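Local coordinates for protein toll-like receptor 13 (Mus musculus, PDB 4Z0C) that recognises a single-stranded segment of bacterial 23S rRNA through its leucine-rich-repeat ectodomain and triggers innate immune signalling through MYD88, at residues L471-S485 / G494-I508. Sequence-based numbering, arbitrary orientation.
Sequences LTNLRSLDLMYNSLS and GLEKLLILKLGFNKI. With nucleotides of chain C.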
loop_
_atom_site.group_PDB
_atom_site.type_symbol
_atom_site.label_atom_id
_atom_site.label_comp_id
_atom_site.label_asym_id
_atom_site.label_seq_id
_atom_site.Cartn_x
_atom_site.Cartn_y
_atom_site.Cartn_z
ATOM N N LEU A 471 28.805 5.522 -0.646
ATOM C CA LEU A 471 28.426 4.184 -1.077
ATOM C C LEU A 471 28.911 3.932 -2.503
ATOM O O LEU A 471 28.146 3.534 -3.377
ATOM C CB LEU A 471 26.920 3.987 -0.966
ATOM C CG LEU A 471 26.417 3.997 0.476
ATOM C CD1 LEU A 471 24.905 3.829 0.557
ATOM C CD2 LEU A 471 27.124 2.920 1.303
ATOM N N THR A 472 30.205 4.150 -2.705
ATOM C CA THR A 472 30.840 4.067 -4.013
ATOM C C THR A 472 30.728 2.689 -4.667
ATOM O O THR A 472 30.583 2.583 -5.887
ATOM C CB THR A 472 32.326 4.459 -3.900
ATOM O OG1 THR A 472 32.427 5.806 -3.416
ATOM C CG2 THR A 472 33.046 4.316 -5.245
ATOM N N ASN A 473 30.747 1.649 -3.842
ATOM C CA ASN A 473 30.655 0.273 -4.312
ATOM C C ASN A 473 29.271 -0.354 -4.240
ATOM O O ASN A 473 29.138 -1.574 -4.371
ATOM C CB ASN A 473 31.665 -0.624 -3.589
ATOM C CG ASN A 473 33.092 -0.308 -3.975
ATOM O OD1 ASN A 473 33.477 -0.434 -5.141
ATOM N ND2 ASN A 473 33.887 0.107 -3.001
ATOM N N LEU A 474 28.248 0.449 -3.972
ATOM C CA LEU A 474 26.917 -0.126 -3.845
ATOM C C LEU A 474 26.465 -0.669 -5.194
ATOM O O LEU A 474 26.554 0.018 -6.225
ATOM C CB LEU A 474 25.902 0.866 -3.282
ATOM C CG LEU A 474 24.688 0.139 -2.696
ATOM C CD1 LEU A 474 25.072 -0.590 -1.408
ATOM C CD2 LEU A 474 23.543 1.101 -2.456
ATOM N N ARG A 475 25.984 -1.909 -5.177
ATOM C CA ARG A 475 25.571 -2.578 -6.395
ATOM C C ARG A 475 24.055 -2.691 -6.430
ATOM O O ARG A 475 23.430 -2.654 -7.501
ATOM C CB ARG A 475 26.226 -3.960 -6.480
ATOM C CG ARG A 475 27.745 -3.894 -6.552
ATOM C CD ARG A 475 28.180 -3.176 -7.829
ATOM N NE ARG A 475 29.632 -3.141 -8.006
ATOM C CZ ARG A 475 30.245 -2.626 -9.070
ATOM N NH1 ARG A 475 29.536 -2.094 -10.059
ATOM N NH2 ARG A 475 31.570 -2.636 -9.144
ATOM N N SER A 476 23.460 -2.822 -5.255
ATOM C CA SER A 476 22.029 -3.025 -5.184
ATOM C C SER A 476 21.364 -2.114 -4.119
ATOM O O SER A 476 21.840 -1.985 -2.997
ATOM C CB SER A 476 21.747 -4.499 -4.906
ATOM O OG SER A 476 20.354 -4.751 -4.912
ATOM N N LEU A 477 20.277 -1.448 -4.489
ATOM C CA LEU A 477 19.583 -0.576 -3.544
ATOM C C LEU A 477 18.089 -0.847 -3.606
ATOM O O LEU A 477 17.451 -0.623 -4.640
ATOM C CB LEU A 477 19.891 0.900 -3.838
ATOM C CG LEU A 477 19.207 2.016 -3.035
ATOM C CD1 LEU A 477 19.429 1.959 -1.498
ATOM C CD2 LEU A 477 19.662 3.367 -3.577
ATOM N N ASP A 478 17.548 -1.335 -2.495
ATOM C CA ASP A 478 16.137 -1.681 -2.397
ATOM C C ASP A 478 15.376 -0.620 -1.584
ATOM O O ASP A 478 15.578 -0.490 -0.370
ATOM C CB ASP A 478 15.982 -3.044 -1.733
ATOM C CG ASP A 478 14.533 -3.528 -1.709
ATOM O OD1 ASP A 478 13.626 -2.714 -1.974
ATOM O OD2 ASP A 478 14.292 -4.719 -1.409
ATOM N N LEU A 479 14.502 0.132 -2.260
ATOM C CA LEU A 479 13.684 1.169 -1.621
ATOM C C LEU A 479 12.197 0.905 -1.793
ATOM O O LEU A 479 11.397 1.822 -1.713
ATOM C CB LEU A 479 14.025 2.554 -2.184
ATOM C CG LEU A 479 15.338 3.150 -1.684
ATOM C CD1 LEU A 479 15.795 4.324 -2.530
ATOM C CD2 LEU A 479 15.178 3.576 -0.238
ATOM N N MET A 480 11.832 -0.345 -2.052
ATOM C CA MET A 480 10.432 -0.712 -2.274
ATOM C C MET A 480 9.551 -0.497 -1.051
ATOM O O MET A 480 10.019 -0.553 0.095
ATOM C CB MET A 480 10.337 -2.175 -2.715
ATOM C CG MET A 480 11.191 -2.500 -3.962
ATOM S SD MET A 480 10.285 -2.954 -5.458
ATOM C CE MET A 480 9.379 -4.419 -4.968
ATOM N N TYR A 481 8.270 -0.250 -1.299
ATOM C CA TYR A 481 7.294 -0.107 -0.216
ATOM C C TYR A 481 7.642 0.985 0.788
ATOM O O TYR A 481 7.706 0.751 1.980
ATOM C CB TYR A 481 7.058 -1.435 0.482
ATOM C CG TYR A 481 6.352 -2.410 -0.407
ATOM C CD1 TYR A 481 4.972 -2.406 -0.507
ATOM C CD2 TYR A 481 7.067 -3.309 -1.187
ATOM C CE1 TYR A 481 4.314 -3.292 -1.343
ATOM C CE2 TYR A 481 6.416 -4.199 -2.035
ATOM C CZ TYR A 481 5.043 -4.191 -2.096
ATOM O OH TYR A 481 4.387 -5.069 -2.930
ATOM N N ASN A 482 7.864 2.185 0.277
ATOM C CA ASN A 482 7.948 3.367 1.103
ATOM C C ASN A 482 6.945 4.388 0.629
ATOM O O ASN A 482 5.929 4.018 0.043
ATOM C CB ASN A 482 9.366 3.926 1.122
ATOM C CG ASN A 482 10.286 3.118 2.014
ATOM O OD1 ASN A 482 10.225 3.236 3.240
ATOM N ND2 ASN A 482 11.130 2.292 1.411
ATOM N N SER A 483 7.209 5.663 0.908
ATOM C CA SER A 483 6.298 6.741 0.523
ATOM C C SER A 483 7.031 7.839 -0.229
ATOM O O SER A 483 6.654 9.016 -0.165
ATOM C CB SER A 483 5.606 7.337 1.761
ATOM O OG SER A 483 4.693 6.413 2.331
ATOM N N LEU A 484 8.072 7.451 -0.955
ATOM C CA LEU A 484 8.863 8.408 -1.721
ATOM C C LEU A 484 8.009 8.925 -2.871
ATOM O O LEU A 484 7.223 8.167 -3.436
ATOM C CB LEU A 484 10.134 7.734 -2.241
ATOM C CG LEU A 484 10.912 7.038 -1.117
ATOM C CD1 LEU A 484 11.923 6.067 -1.674
ATOM C CD2 LEU A 484 11.589 8.055 -0.168
ATOM N N SER A 485 8.158 10.213 -3.198
ATOM C CA SER A 485 7.393 10.849 -4.275
ATOM C C SER A 485 8.264 11.648 -5.258
ATOM O O SER A 485 8.155 11.460 -6.455
ATOM C CB SER A 485 6.256 11.705 -3.718
ATOM O OG SER A 485 6.714 12.522 -2.661
ATOM N N GLY A 494 26.555 9.610 -4.978
ATOM C CA GLY A 494 27.675 8.680 -4.907
ATOM C C GLY A 494 27.491 7.294 -5.516
ATOM O O GLY A 494 28.299 6.390 -5.262
ATOM N N LEU A 495 26.450 7.116 -6.324
ATOM C CA LEU A 495 26.088 5.774 -6.748
ATOM C C LEU A 495 26.441 5.415 -8.191
ATOM O O LEU A 495 25.642 4.804 -8.889
ATOM C CB LEU A 495 24.589 5.575 -6.505
ATOM C CG LEU A 495 24.162 5.776 -5.050
ATOM C CD1 LEU A 495 22.667 5.572 -4.856
ATOM C CD2 LEU A 495 24.941 4.847 -4.153
ATOM N N GLU A 496 27.653 5.731 -8.626
ATOM C CA GLU A 496 27.973 5.584 -10.050
ATOM C C GLU A 496 28.175 4.131 -10.488
ATOM O O GLU A 496 28.210 3.833 -11.688
ATOM C CB GLU A 496 29.210 6.398 -10.414
ATOM C CG GLU A 496 29.041 7.894 -10.319
ATOM C CD GLU A 496 30.283 8.625 -10.782
ATOM O OE1 GLU A 496 31.268 7.948 -11.155
ATOM O OE2 GLU A 496 30.278 9.871 -10.781
ATOM N N LYS A 497 28.276 3.239 -9.502
ATOM C CA LYS A 497 28.508 1.833 -9.743
ATOM C C LYS A 497 27.261 0.999 -9.469
ATOM O O LYS A 497 27.298 -0.232 -9.569
ATOM C CB LYS A 497 29.668 1.341 -8.886
ATOM C CG LYS A 497 31.048 1.721 -9.403
ATOM C CD LYS A 497 32.139 1.170 -8.474
ATOM C CE LYS A 497 33.541 1.468 -8.995
ATOM N NZ LYS A 497 33.931 2.905 -8.793
ATOM N N LEU A 498 26.171 1.663 -9.093
ATOM C CA LEU A 498 24.907 0.968 -8.803
ATOM C C LEU A 498 24.370 0.181 -10.007
ATOM O O LEU A 498 24.304 0.711 -11.130
ATOM C CB LEU A 498 23.843 1.956 -8.328
ATOM C CG LEU A 498 22.639 1.283 -7.665
ATOM C CD1 LEU A 498 23.019 0.694 -6.304
ATOM C CD2 LEU A 498 21.474 2.235 -7.523
ATOM N N LEU A 499 23.990 -1.077 -9.775
ATOM C CA LEU A 499 23.490 -1.948 -10.852
ATOM C C LEU A 499 21.981 -2.108 -10.826
ATOM O O LEU A 499 21.340 -2.223 -11.867
ATOM C CB LEU A 499 24.119 -3.336 -10.764
ATOM C CG LEU A 499 25.619 -3.376 -11.041
ATOM C CD1 LEU A 499 26.156 -4.813 -10.982
ATOM C CD2 LEU A 499 25.923 -2.723 -12.374
ATOM N N ILE A 500 21.429 -2.151 -9.621
ATOM C CA ILE A 500 20.021 -2.458 -9.417
ATOM C C ILE A 500 19.423 -1.422 -8.493
ATOM O O ILE A 500 19.950 -1.178 -7.410
ATOM C CB ILE A 500 19.843 -3.833 -8.750
ATOM C CG1 ILE A 500 20.447 -4.940 -9.614
ATOM C CG2 ILE A 500 18.381 -4.109 -8.491
ATOM C CD1 ILE A 500 20.505 -6.303 -8.895
ATOM N N LEU A 501 18.338 -0.797 -8.929
ATOM C CA LEU A 501 17.613 0.164 -8.110
ATOM C C LEU A 501 16.124 -0.170 -8.108
ATOM O O LEU A 501 15.481 -0.192 -9.150
ATOM C CB LEU A 501 17.858 1.588 -8.599
ATOM C CG LEU A 501 17.045 2.697 -7.921
ATOM C CD1 LEU A 501 17.381 2.807 -6.438
ATOM C CD2 LEU A 501 17.269 4.050 -8.626
ATOM N N LYS A 502 15.588 -0.432 -6.922
ATOM C CA LYS A 502 14.208 -0.878 -6.775
ATOM C C LYS A 502 13.344 0.160 -6.055
ATOM O O LYS A 502 13.514 0.403 -4.869
ATOM C CB LYS A 502 14.190 -2.180 -6.002
ATOM C CG LYS A 502 15.034 -3.290 -6.655
ATOM C CD LYS A 502 14.937 -4.559 -5.866
ATOM C CE LYS A 502 15.686 -5.676 -6.559
ATOM N NZ LYS A 502 15.538 -6.969 -5.830
ATOM N N LEU A 503 12.405 0.753 -6.778
ATOM C CA LEU A 503 11.619 1.860 -6.250
ATOM C C LEU A 503 10.129 1.594 -6.390
ATOM O O LEU A 503 9.326 2.515 -6.377
ATOM C CB LEU A 503 11.976 3.142 -6.983
ATOM C CG LEU A 503 13.297 3.823 -6.626
ATOM C CD1 LEU A 503 13.564 4.944 -7.634
ATOM C CD2 LEU A 503 13.276 4.376 -5.225
ATOM N N GLY A 504 9.765 0.337 -6.573
ATOM C CA GLY A 504 8.373 -0.008 -6.781
ATOM C C GLY A 504 7.555 0.235 -5.533
ATOM O O GLY A 504 8.103 0.309 -4.450
ATOM N N PHE A 505 6.242 0.374 -5.694
ATOM C CA PHE A 505 5.324 0.546 -4.568
ATOM C C PHE A 505 5.676 1.705 -3.649
ATOM O O PHE A 505 5.630 1.590 -2.430
ATOM C CB PHE A 505 5.158 -0.759 -3.805
ATOM C CG PHE A 505 4.797 -1.911 -4.686
ATOM C CD1 PHE A 505 3.473 -2.183 -4.975
ATOM C CD2 PHE A 505 5.784 -2.699 -5.258
ATOM C CE1 PHE A 505 3.129 -3.245 -5.810
ATOM C CE2 PHE A 505 5.455 -3.761 -6.095
ATOM C CZ PHE A 505 4.122 -4.029 -6.375
ATOM N N ASN A 506 6.038 2.823 -4.267
ATOM C CA ASN A 506 6.094 4.103 -3.587
ATOM C C ASN A 506 4.953 5.032 -4.041
ATOM O O ASN A 506 3.850 4.565 -4.342
ATOM C CB ASN A 506 7.463 4.741 -3.808
ATOM C CG ASN A 506 8.503 4.194 -2.870
ATOM O OD1 ASN A 506 8.644 4.675 -1.749
ATOM N ND2 ASN A 506 9.223 3.165 -3.305
ATOM N N LYS A 507 5.217 6.336 -4.078
ATOM C CA LYS A 507 4.221 7.325 -4.510
ATOM C C LYS A 507 4.811 8.231 -5.575
ATOM O O LYS A 507 4.608 9.443 -5.549
ATOM C CB LYS A 507 3.791 8.193 -3.321
ATOM C CG LYS A 507 2.940 7.464 -2.298
ATOM C CD LYS A 507 3.157 7.992 -0.905
ATOM C CE LYS A 507 1.966 7.662 -0.019
ATOM N NZ LYS A 507 1.034 8.826 0.104
ATOM N N ILE A 508 5.553 7.639 -6.502
ATOM C CA ILE A 508 6.235 8.400 -7.529
ATOM C C ILE A 508 5.261 8.672 -8.653
ATOM O O ILE A 508 5.032 7.827 -9.517
ATOM C CB ILE A 508 7.492 7.681 -8.027
ATOM C CG1 ILE A 508 8.461 7.493 -6.856
ATOM C CG2 ILE A 508 8.137 8.479 -9.142
ATOM C CD1 ILE A 508 9.493 6.457 -7.075
ATOM P P G C 3 3.100 -9.223 -2.480
ATOM O OP1 G C 3 2.475 -8.194 -1.640
ATOM O OP2 G C 3 2.322 -9.753 -3.625
ATOM O "O5'" G C 3 4.479 -8.613 -2.995
ATOM C "C5'" G C 3 4.503 -8.007 -4.292
ATOM C "C4'" G C 3 5.812 -8.192 -5.025
ATOM O "O4'" G C 3 6.843 -7.393 -4.394
ATOM C "C3'" G C 3 6.360 -9.621 -5.086
ATOM O "O3'" G C 3 7.122 -9.773 -6.281
ATOM C "C2'" G C 3 7.331 -9.641 -3.915
ATOM O "O2'" G C 3 8.350 -10.599 -4.056
ATOM C "C1'" G C 3 7.903 -8.223 -3.975
ATOM N N9 G C 3 8.392 -7.679 -2.714
ATOM C C8 G C 3 7.689 -7.526 -1.545
ATOM N N7 G C 3 8.400 -6.967 -0.608
ATOM C C5 G C 3 9.635 -6.722 -1.194
ATOM C C6 G C 3 10.814 -6.131 -0.667
ATOM O O6 G C 3 11.041 -5.702 0.462
ATOM N N1 G C 3 11.826 -6.074 -1.608
ATOM C C2 G C 3 11.726 -6.539 -2.896
ATOM N N2 G C 3 12.829 -6.393 -3.640
ATOM N N3 G C 3 10.639 -7.096 -3.402
ATOM C C4 G C 3 9.641 -7.153 -2.502
HETATM O O HOH W 1 27.652 2.424 -6.409
#
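Tyr481 and Phe505, at equivalent places in two successive leucine-rich repeats, lie in an almost perfectly parallel offset stack beside a bound RNA guanosine, G3 of chain C. Their planes differ by 4° and their centroids are 4.5 Å apart; the slip sets Phe505 CB over the middle of the tyrosine ring and Tyr481 OH over that of the phenylalanine. His457 stacks on Tyr481 too, extending the aromatic row by one repeat. The methyl of Met480 meets the edge of the Phe505 ring and also reaches the guanine, with CE 3.3 Å from N3 of G3 of chain C. Asp478 reads the base edge: its OD2 accepts from both N1 (2.8 Å) and N2 of G3 of chain C. Its CG lies anti to the backbone N (chi1 -175°), and OD1 accepts from the backbone N of Met480 in an Asx turn, which fixes the rotation of the carboxylate.

The strands 476-478 and 500-502, the first of which carries Asp478, run parallel and are joined by backbone bonds such as Lys502 N to Leu477 O. On the face opposite Asp478 and Lys502, Leu477 and Leu501 lie side by side in the leucine core, CD2 of the first 3.7 Å from CD1 of the second. Asn506 continues the asparagine ladder of the repeats: its ND2 gives a nearly straight bond (173°) to Leu479 O, while OD1 accepts from Leu484 N at 2.9 Å. Leu479 O is gripped from opposite faces of its plane by the amides of Asn482 and Asn506; Asn482 also bonds Leu455 O and Leu460 N, one repeat earlier. Where the chain enters the strands, Arg475 O receives both Leu499 N and Ile500 N.

A carboxylate held by one oxygen in its own turn, the other facing two guanine N-H groups, would probably favour guanine here, consistent with specific recognition of single-stranded RNA.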